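Local atomic coordinates of 5'-methylthioadenosine nucleosidase (Arabidopsis thaliana, PDB entry 2QTG), a protein that is a nucleosidase of the phosphorylase superfamily, built on a mixed central beta sheet flanked by helices. Residues Asp129-Ser134 / Lys221-Leu226. Sequence-based numbering, arbitrary orientation.
Sequences DVFLVS and KAVTDL. With MTH (2-(4-amino-pyrrolo[2,3-D]pyrimidin-7-yl)-5-methylsulfanylmethyl-tetrahydro-furan-3,4-diol), chain C; EDO (1,2-ethanediol), chain D.
K221 and F131 face each other as an antiparallel hydrogen-bonded pair and trade both backbone bonds. F131 N gives to K221 O at 2.8 Å, nearly straight, and K221 N gives back to F131 O at 2.9 Å. The second lies in the plane of its carbonyl, whereas F131 N sits well above the plane of the K221 carbonyl. Two residues along each strand, V223 N reaches D129 O over 2.9 Å, and that same oxygen also takes a CA-H contact from A222. Between these bonds V130 and A222 make the non-hydrogen-bonded pair, V130 CG2 resting on A222 CB on the face covered by helix 234-259. The two chains, strands 130-138 and 217-226 of the mixed central sheet in this phosphorylase-superfamily fold, run at 137° to each other here, and the pairing spans D129 to F131. On the other face the F131 ring, its CG swung beside its own backbone N (chi1 -80°), carries CE1 to within 3.9 Å of V223 CG2 and has K221 O at its edge; L198 of strand 198-200 touches both side chains. In K221, chi1 (-64°) sets CG 3.9 Å from V133 CG2, and the bend at chi2 turns the rest of the chain away, its ammonium ending in a salt bridge with D200 and a hydrogen bond to N113. Further along the same strand, D225 OD1 accepts a hydrogen bond from N6 of the ligand MTH at 2.9 Å, which places the strand's end at the binding pocket. At the opposite border of the contact, a 1,2-ethanediol, probably from the crystallisation liquor, hydrogen-bonds to both N and O of V130.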
# COMPACT_ATOMS: atom_id res chain seq x y z
N ASP A 129 -8.00 -11.54 23.66
CA ASP A 129 -6.55 -11.30 23.86
C ASP A 129 -6.05 -10.04 23.09
O ASP A 129 -6.33 -9.87 21.90
CB ASP A 129 -5.70 -12.51 23.41
CG ASP A 129 -5.81 -13.73 24.33
OD1 ASP A 129 -6.36 -13.64 25.45
OD2 ASP A 129 -5.31 -14.80 23.92
N VAL A 130 -5.29 -9.19 23.76
CA VAL A 130 -4.55 -8.13 23.06
C VAL A 130 -3.05 -8.45 23.03
O VAL A 130 -2.40 -8.51 24.08
CB VAL A 130 -4.82 -6.70 23.65
CG1 VAL A 130 -4.15 -5.65 22.77
CG2 VAL A 130 -6.36 -6.44 23.75
N PHE A 131 -2.53 -8.71 21.83
CA PHE A 131 -1.12 -9.07 21.64
C PHE A 131 -0.24 -7.84 21.40
O PHE A 131 -0.64 -6.83 20.76
CB PHE A 131 -0.95 -10.04 20.47
CG PHE A 131 -1.25 -11.46 20.79
CD1 PHE A 131 -2.55 -11.87 21.05
CD2 PHE A 131 -0.25 -12.41 20.77
CE1 PHE A 131 -2.84 -13.15 21.32
CE2 PHE A 131 -0.52 -13.73 21.05
CZ PHE A 131 -1.82 -14.12 21.30
N LEU A 132 0.97 -7.93 21.93
CA LEU A 132 2.04 -7.07 21.56
C LEU A 132 2.68 -7.85 20.43
O LEU A 132 2.81 -9.06 20.53
CB LEU A 132 3.01 -6.91 22.74
CG LEU A 132 4.06 -5.82 22.63
CD1 LEU A 132 3.38 -4.40 22.57
CD2 LEU A 132 5.03 -5.93 23.83
N VAL A 133 3.07 -7.22 19.36
CA VAL A 133 3.61 -7.99 18.24
C VAL A 133 5.12 -7.98 18.31
O VAL A 133 5.69 -6.91 18.49
CB VAL A 133 3.05 -7.38 16.89
CG1 VAL A 133 3.87 -7.78 15.68
CG2 VAL A 133 1.56 -7.77 16.73
N SER A 134 5.77 -9.14 18.15
CA SER A 134 7.24 -9.21 18.10
C SER A 134 7.81 -8.75 16.77
O SER A 134 8.73 -7.96 16.70
CB SER A 134 7.74 -10.63 18.40
OG SER A 134 7.07 -11.58 17.55
N LYS A 221 -2.67 -5.78 18.96
CA LYS A 221 -3.60 -6.52 18.08
C LYS A 221 -4.56 -7.38 18.92
O LYS A 221 -4.14 -8.33 19.62
CB LYS A 221 -2.86 -7.34 17.03
CG LYS A 221 -2.04 -6.45 16.03
CD LYS A 221 -2.96 -5.71 15.06
CE LYS A 221 -2.23 -4.52 14.39
NZ LYS A 221 -2.85 -4.23 13.03
N ALA A 222 -5.84 -7.03 18.83
CA ALA A 222 -6.90 -7.66 19.60
C ALA A 222 -7.58 -8.72 18.75
O ALA A 222 -8.17 -8.41 17.69
CB ALA A 222 -7.93 -6.60 20.10
N VAL A 223 -7.49 -9.95 19.23
CA VAL A 223 -8.01 -11.12 18.53
C VAL A 223 -9.55 -11.13 18.55
O VAL A 223 -10.14 -11.37 19.64
CB VAL A 223 -7.44 -12.41 19.15
CG1 VAL A 223 -7.93 -13.65 18.37
CG2 VAL A 223 -5.91 -12.35 19.13
N THR A 224 -10.17 -10.83 17.41
CA THR A 224 -11.62 -10.96 17.22
C THR A 224 -12.15 -12.26 16.67
O THR A 224 -13.33 -12.53 16.81
CB THR A 224 -12.26 -9.92 16.28
OG1 THR A 224 -11.30 -9.18 15.53
CG2 THR A 224 -13.12 -8.97 17.00
N ASP A 225 -11.32 -12.98 15.94
CA ASP A 225 -11.74 -14.28 15.48
C ASP A 225 -10.57 -15.22 15.45
O ASP A 225 -9.42 -14.79 15.33
CB ASP A 225 -12.47 -14.22 14.13
CG ASP A 225 -11.54 -14.10 13.00
OD1 ASP A 225 -10.91 -13.03 12.88
OD2 ASP A 225 -11.48 -15.07 12.21
N LEU A 226 -10.90 -16.50 15.61
CA LEU A 226 -9.96 -17.61 15.58
C LEU A 226 -9.99 -18.17 14.17
O LEU A 226 -10.99 -18.78 13.73
CB LEU A 226 -10.35 -18.65 16.64
CG LEU A 226 -10.23 -18.31 18.14
CD1 LEU A 226 -10.42 -19.60 19.01
CD2 LEU A 226 -8.92 -17.55 18.56
CS MTH C . -13.12 -5.11 7.45
S5' MTH C . -11.64 -6.00 6.96
C5' MTH C . -11.12 -6.43 8.60
C4' MTH C . -10.32 -5.37 9.36
O4' MTH C . -10.07 -5.89 10.69
C2' MTH C . -8.06 -6.11 9.38
O2' MTH C . -6.70 -5.71 9.69
C3' MTH C . -8.95 -5.03 8.78
O3' MTH C . -8.63 -3.69 9.19
C1' MTH C . -8.76 -6.53 10.69
N9 MTH C . -8.95 -7.97 10.75
C8 MTH C . -9.77 -8.59 11.52
C7 MTH C . -9.61 -9.84 11.53
C5 MTH C . -9.03 -10.27 10.46
C6 MTH C . -8.76 -11.50 9.93
N6 MTH C . -9.29 -12.64 10.46
N1 MTH C . -7.97 -11.47 8.82
C2 MTH C . -7.46 -10.30 8.30
N3 MTH C . -7.73 -9.07 8.85
C4 MTH C . -8.50 -9.06 9.96
C1 EDO D . -3.05 -10.43 27.11
O1 EDO D . -2.43 -10.65 25.85
C2 EDO D . -4.56 -10.58 27.00
O2 EDO D . -5.16 -9.32 26.74